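Local coordinates for response regulator receiver domain protein (CheY-like) (Methylobacillus flagellatus KT, PDB 3I42), which is of unknown function but, as a CheY-like receiver domain, probably acts as a phosphorylation-controlled switch in signalling, at residues 4-9 / 26-31; 49-54 / 78-83. All blocks are in the same frame, centred on the assembly; numbering follows the deposited sequence.

How the contacts relate
Both contacts pair parallel strands of one sheet, and both sit in beta-alpha-beta units of the receiver fold. Contact 1 joins 4-9 to 28-31, part of an outermost strand within this chain, and is partly buried, with glutamines and an aspartate lining one of its faces. The centre of contact 2 is about 3 Å from the centre of the chain, that of contact 1 about 9 Å; valine and phenylalanine line its middle on both faces, with isoleucine on one and charge confined to the ends. Strands 4-9 and 50-54 are themselves neighbours: Leu7 O and Phe52 N, 2.7 Å apart, form a probable hydrogen bond, so the two contacts run on through one continuous sheet.

Contact 1: residues 4-9 / 26-31; sequences QQALIV and LGFQAD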
loop_
_atom_site.group_PDB
_atom_site.type_symbol
_atom_site.label_atom_id
_atom_site.label_comp_id
_atom_site.label_asym_id
_atom_site.label_seq_id
_atom_site.Cartn_x
_atom_site.Cartn_y
_atom_site.Cartn_z
ATOM N N GLN A 4 -3.659 -21.771 8.457
ATOM C CA GLN A 4 -2.785 -20.603 8.241
ATOM C C GLN A 4 -2.117 -20.302 9.552
ATOM O O GLN A 4 -2.709 -20.532 10.591
ATOM C CB GLN A 4 -3.554 -19.374 7.768
ATOM C CG GLN A 4 -4.360 -19.580 6.517
ATOM C CD GLN A 4 -3.505 -19.813 5.293
ATOM O OE1 GLN A 4 -3.841 -20.647 4.447
ATOM N NE2 GLN A 4 -2.392 -19.096 5.192
ATOM N N GLN A 5 -0.876 -19.822 9.496
ATOM C CA GLN A 5 -0.088 -19.555 10.697
ATOM C C GLN A 5 0.291 -18.074 10.793
ATOM O O GLN A 5 0.863 -17.513 9.860
ATOM C CB GLN A 5 1.184 -20.390 10.686
ATOM C CG GLN A 5 1.037 -21.789 11.262
ATOM C CD GLN A 5 2.406 -22.421 11.472
ATOM O OE1 GLN A 5 2.767 -22.811 12.596
ATOM N NE2 GLN A 5 3.197 -22.484 10.393
ATOM N N ALA A 6 0.016 -17.461 11.934
ATOM C CA ALA A 6 0.209 -16.028 12.067
ATOM C C ALA A 6 1.173 -15.748 13.204
ATOM O O ALA A 6 1.203 -16.479 14.180
ATOM C CB ALA A 6 -1.124 -15.325 12.309
ATOM N N LEU A 7 1.976 -14.695 13.042
ATOM C CA LEU A 7 2.823 -14.183 14.099
ATOM C C LEU A 7 2.334 -12.797 14.441
ATOM O O LEU A 7 2.151 -11.947 13.572
ATOM C CB LEU A 7 4.304 -14.145 13.672
ATOM C CG LEU A 7 5.310 -13.536 14.686
ATOM C CD1 LEU A 7 5.656 -14.500 15.796
ATOM C CD2 LEU A 7 6.603 -13.063 14.006
ATOM N N ILE A 8 2.111 -12.589 15.722
ATOM C CA ILE A 8 1.716 -11.305 16.219
ATOM C C ILE A 8 2.882 -10.664 16.949
ATOM O O ILE A 8 3.483 -11.280 17.833
ATOM C CB ILE A 8 0.540 -11.450 17.209
ATOM C CG1 ILE A 8 -0.674 -12.021 16.503
ATOM C CG2 ILE A 8 0.208 -10.121 17.868
ATOM C CD1 ILE A 8 -1.610 -12.768 17.536
ATOM N N VAL A 9 3.178 -9.414 16.594
ATOM C CA VAL A 9 4.246 -8.660 17.258
ATOM C C VAL A 9 3.669 -7.474 18.005
ATOM O O VAL A 9 3.231 -6.469 17.411
ATOM C CB VAL A 9 5.346 -8.175 16.256
ATOM C CG1 VAL A 9 6.478 -7.488 17.028
ATOM C CG2 VAL A 9 5.887 -9.356 15.409
ATOM N N LEU A 26 -10.978 -17.263 13.942
ATOM C CA LEU A 26 -11.164 -17.155 12.493
ATOM C C LEU A 26 -10.431 -18.258 11.761
ATOM O O LEU A 26 -10.434 -18.276 10.539
ATOM C CB LEU A 26 -10.731 -15.790 11.975
ATOM C CG LEU A 26 -11.671 -14.597 12.192
ATOM C CD1 LEU A 26 -10.895 -13.253 12.195
ATOM C CD2 LEU A 26 -12.787 -14.575 11.151
ATOM N N GLY A 27 -9.809 -19.175 12.505
ATOM C CA GLY A 27 -9.174 -20.373 11.914
ATOM C C GLY A 27 -7.661 -20.356 11.659
ATOM O O GLY A 27 -7.147 -21.108 10.805
ATOM N N PHE A 28 -6.952 -19.492 12.384
ATOM C CA PHE A 28 -5.502 -19.380 12.278
ATOM C C PHE A 28 -4.890 -20.028 13.480
ATOM O O PHE A 28 -5.494 -20.042 14.539
ATOM C CB PHE A 28 -5.099 -17.906 12.253
ATOM C CG PHE A 28 -5.067 -17.336 10.893
ATOM C CD1 PHE A 28 -6.141 -17.539 10.012
ATOM C CD2 PHE A 28 -3.953 -16.630 10.449
ATOM C CE1 PHE A 28 -6.106 -17.023 8.693
ATOM C CE2 PHE A 28 -3.899 -16.109 9.166
ATOM C CZ PHE A 28 -4.967 -16.299 8.274
ATOM N N GLN A 29 -3.687 -20.559 13.333
ATOM C CA GLN A 29 -2.853 -20.769 14.512
ATOM C C GLN A 29 -1.968 -19.528 14.639
ATOM O O GLN A 29 -1.456 -19.043 13.631
ATOM C CB GLN A 29 -1.992 -22.028 14.381
ATOM C CG GLN A 29 -1.461 -22.530 15.734
ATOM C CD GLN A 29 0.008 -22.974 15.684
ATOM O OE1 GLN A 29 0.345 -23.992 15.055
ATOM N NE2 GLN A 29 0.887 -22.213 16.367
ATOM N N ALA A 30 -1.777 -19.031 15.858
ATOM C CA ALA A 30 -1.097 -17.757 16.062
ATOM C C ALA A 30 -0.175 -17.776 17.260
ATOM O O ALA A 30 -0.590 -18.223 18.315
ATOM C CB ALA A 30 -2.115 -16.641 16.224
ATOM N N ASP A 31 1.074 -17.311 17.083
ATOM C CA ASP A 31 1.999 -17.019 18.191
ATOM C C ASP A 31 2.141 -15.522 18.315
ATOM O O ASP A 31 1.901 -14.769 17.374
ATOM C CB ASP A 31 3.416 -17.562 17.934
ATOM C CG ASP A 31 3.426 -18.995 17.421
ATOM O OD1 ASP A 31 2.466 -19.739 17.709
ATOM O OD2 ASP A 31 4.401 -19.381 16.730
#
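Phe28 packs tightest here. Its CG lies anti to the carbonyl carbon, and the ring stands alongside Gln4, whose CB sits almost over the ring centre, 3.5 Å from the centroid of Phe28, in a CH-pi contact. Ala6 CB closes on the ring edge in plane, 3.6 Å from Phe28 CD2. Further along this face, Ala30 CB meets Ile8 CD1 at 4.1 Å, and Leu23 of helix 13-25 covers Ala6, Ile8 and Ala30. That helix is the crossover of the beta-alpha-beta unit that opens the receiver fold; Gly27, with positive phi, ends it in a Schellman motif just before strand 28-33. The parallel ladder between the strands has four bonds, among them Ala6 N to Gln29 O at 2.7 Å, nearly along the C=O axis, and Ile8 N to Asp31 O, also 2.7 Å, in the carbonyl plane. On the other face Gln5, Gln29 and Asp31 are looser and partly exposed, but Leu7 is buried. Gln5 and Gln29 run side by side with their amide planes 67° apart, and their OE1 atoms come no nearer than 3.6 Å, without a bond between them. Asp31 turns its carboxylate to Tyr48, where OD2 accepts a hydrogen bond from the phenol OH.

Contact 2: residues 49-54 / 78-83; sequences DAVFID and SKFVAV
Five backbone hydrogen bonds zip strand 50-54 to strand 79-83 in parallel register. The central ones are the best aligned with their carbonyls: Ile53 N reaches Val81 O at 2.8 Å, almost straight at 174° and nearly along the C=O axis. At the two ends, Lys79 N and Val83 N instead sit above the carbonyl planes of Asp49 and Ile53. Val81 is worth following outward. Its CB touches Phe52 CD1 at 3.5 Å; from there CG1, anti to the backbone N, lies 3.7 Å from Phe52 CD1, while CG2, beside that N, reaches Phe52 CE1 at 3.6 Å. Both branches thus press on the same side of the phenyl ring, and Phe52 CB also meets Val83 CG2 at 4.2 Å. An alanine at Phe52 would remove the ring and would probably leave Val81 poorly packed, loosening this face of the sheet. On the other face Phe80 CD1 meets Val51 CB at 3.8 Å and Ile53 CD1 at 4.1 Å. Asp54, the predicted phosphorylation site, ends the first strand unmodified: OD2 forms a salt bridge with Lys105 and lies close to Glu10, a like charge that may raise its affinity for protons or cations, while OD1 accepts from Asn56 N. Helix 62-71, the crossover of this beta-alpha-beta unit, covers Phe80 and Ile53; helix 109-119 packs on Phe52 and Val81 across the sheet, with strand 4-9 flanking one edge of the pair and strand 101-104 the other.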
loop_
_atom_site.group_PDB
_atom_site.type_symbol
_atom_site.label_atom_id
_atom_site.label_comp_id
_atom_site.label_asym_id
_atom_site.label_seq_id
_atom_site.Cartn_x
_atom_site.Cartn_y
_atom_site.Cartn_z
ATOM N N ASP A 49 2.493 -17.409 7.516
ATOM C CA ASP A 49 1.755 -16.914 6.381
ATOM C C ASP A 49 1.460 -15.423 6.520
ATOM O O ASP A 49 1.394 -14.713 5.523
ATOM C CB ASP A 49 0.441 -17.699 6.242
ATOM C CG ASP A 49 0.678 -19.209 6.082
ATOM O OD1 ASP A 49 1.042 -19.634 4.961
ATOM O OD2 ASP A 49 0.522 -19.957 7.073
ATOM N N ALA A 50 1.229 -14.975 7.762
ATOM C CA ALA A 50 0.884 -13.573 8.035
ATOM C C ALA A 50 1.585 -13.109 9.299
ATOM O O ALA A 50 1.647 -13.830 10.283
ATOM C CB ALA A 50 -0.618 -13.400 8.184
ATOM N N VAL A 51 2.127 -11.902 9.250
ATOM C CA VAL A 51 2.822 -11.329 10.391
ATOM C C VAL A 51 2.164 -9.986 10.696
ATOM O O VAL A 51 2.090 -9.115 9.817
ATOM C CB VAL A 51 4.351 -11.167 10.100
ATOM C CG1 VAL A 51 5.091 -10.491 11.260
ATOM C CG2 VAL A 51 4.996 -12.525 9.762
ATOM N N PHE A 52 1.679 -9.820 11.926
ATOM C CA PHE A 52 0.985 -8.574 12.328
ATOM C C PHE A 52 1.898 -7.776 13.202
ATOM O O PHE A 52 2.309 -8.263 14.258
ATOM C CB PHE A 52 -0.332 -8.836 13.079
ATOM C CG PHE A 52 -1.330 -9.605 12.263
ATOM C CD1 PHE A 52 -2.330 -8.940 11.574
ATOM C CD2 PHE A 52 -1.259 -10.995 12.200
ATOM C CE1 PHE A 52 -3.242 -9.622 10.811
ATOM C CE2 PHE A 52 -2.165 -11.720 11.438
ATOM C CZ PHE A 52 -3.159 -11.031 10.723
ATOM N N ILE A 53 2.232 -6.566 12.751
ATOM C CA ILE A 53 3.237 -5.759 13.447
ATOM C C ILE A 53 2.636 -4.465 13.971
ATOM O O ILE A 53 2.193 -3.632 13.188
ATOM C CB ILE A 53 4.457 -5.435 12.527
ATOM C CG1 ILE A 53 5.194 -6.706 12.123
ATOM C CG2 ILE A 53 5.453 -4.514 13.235
ATOM C CD1 ILE A 53 5.951 -6.571 10.820
ATOM N N ASP A 54 2.625 -4.302 15.293
ATOM C CA ASP A 54 2.336 -3.025 15.903
ATOM C C ASP A 54 3.372 -2.014 15.458
ATOM O O ASP A 54 4.569 -2.319 15.389
ATOM C CB ASP A 54 2.333 -3.162 17.424
ATOM C CG ASP A 54 1.597 -2.009 18.119
ATOM O OD1 ASP A 54 1.967 -0.821 17.929
ATOM O OD2 ASP A 54 0.633 -2.303 18.859
ATOM N N SER A 78 5.950 -14.163 3.621
ATOM C CA SER A 78 4.828 -13.862 4.494
ATOM C C SER A 78 4.121 -12.633 3.974
ATOM O O SER A 78 4.708 -11.849 3.237
ATOM C CB SER A 78 5.318 -13.582 5.914
ATOM O OG SER A 78 6.121 -14.645 6.394
ATOM N N LYS A 79 2.859 -12.459 4.369
ATOM C CA LYS A 79 2.179 -11.182 4.195
ATOM C C LYS A 79 2.336 -10.454 5.500
ATOM O O LYS A 79 2.296 -11.097 6.558
ATOM C CB LYS A 79 0.711 -11.419 3.904
ATOM C CG LYS A 79 0.457 -12.261 2.659
ATOM C CD LYS A 79 0.434 -11.429 1.417
ATOM C CE LYS A 79 1.717 -11.629 0.621
ATOM N NZ LYS A 79 1.506 -11.413 -0.839
ATOM N N PHE A 80 2.544 -9.136 5.420
ATOM C CA PHE A 80 2.885 -8.301 6.568
ATOM C C PHE A 80 1.803 -7.274 6.720
ATOM O O PHE A 80 1.466 -6.606 5.744
ATOM C CB PHE A 80 4.259 -7.590 6.374
ATOM C CG PHE A 80 5.419 -8.550 6.317
ATOM C CD1 PHE A 80 6.037 -8.966 7.470
ATOM C CD2 PHE A 80 5.850 -9.079 5.092
ATOM C CE1 PHE A 80 7.072 -9.921 7.440
ATOM C CE2 PHE A 80 6.905 -10.009 5.030
ATOM C CZ PHE A 80 7.504 -10.435 6.223
ATOM N N VAL A 81 1.297 -7.128 7.951
ATOM C CA VAL A 81 0.148 -6.273 8.255
ATOM C C VAL A 81 0.582 -5.247 9.283
ATOM O O VAL A 81 1.122 -5.619 10.320
ATOM C CB VAL A 81 -1.009 -7.111 8.902
ATOM C CG1 VAL A 81 -2.293 -6.304 8.973
ATOM C CG2 VAL A 81 -1.228 -8.409 8.139
ATOM N N ALA A 82 0.346 -3.966 9.009
ATOM C CA ALA A 82 0.644 -2.881 9.947
ATOM C C ALA A 82 -0.540 -2.700 10.862
ATOM O O ALA A 82 -1.676 -2.612 10.401
ATOM C CB ALA A 82 0.861 -1.579 9.215
ATOM N N VAL A 83 -0.279 -2.562 12.147
ATOM C CA VAL A 83 -1.352 -2.366 13.094
ATOM C C VAL A 83 -1.065 -1.057 13.793
ATOM O O VAL A 83 -0.087 -0.945 14.525
ATOM C CB VAL A 83 -1.408 -3.528 14.108
ATOM C CG1 VAL A 83 -2.425 -3.243 15.203
ATOM C CG2 VAL A 83 -1.683 -4.864 13.376
#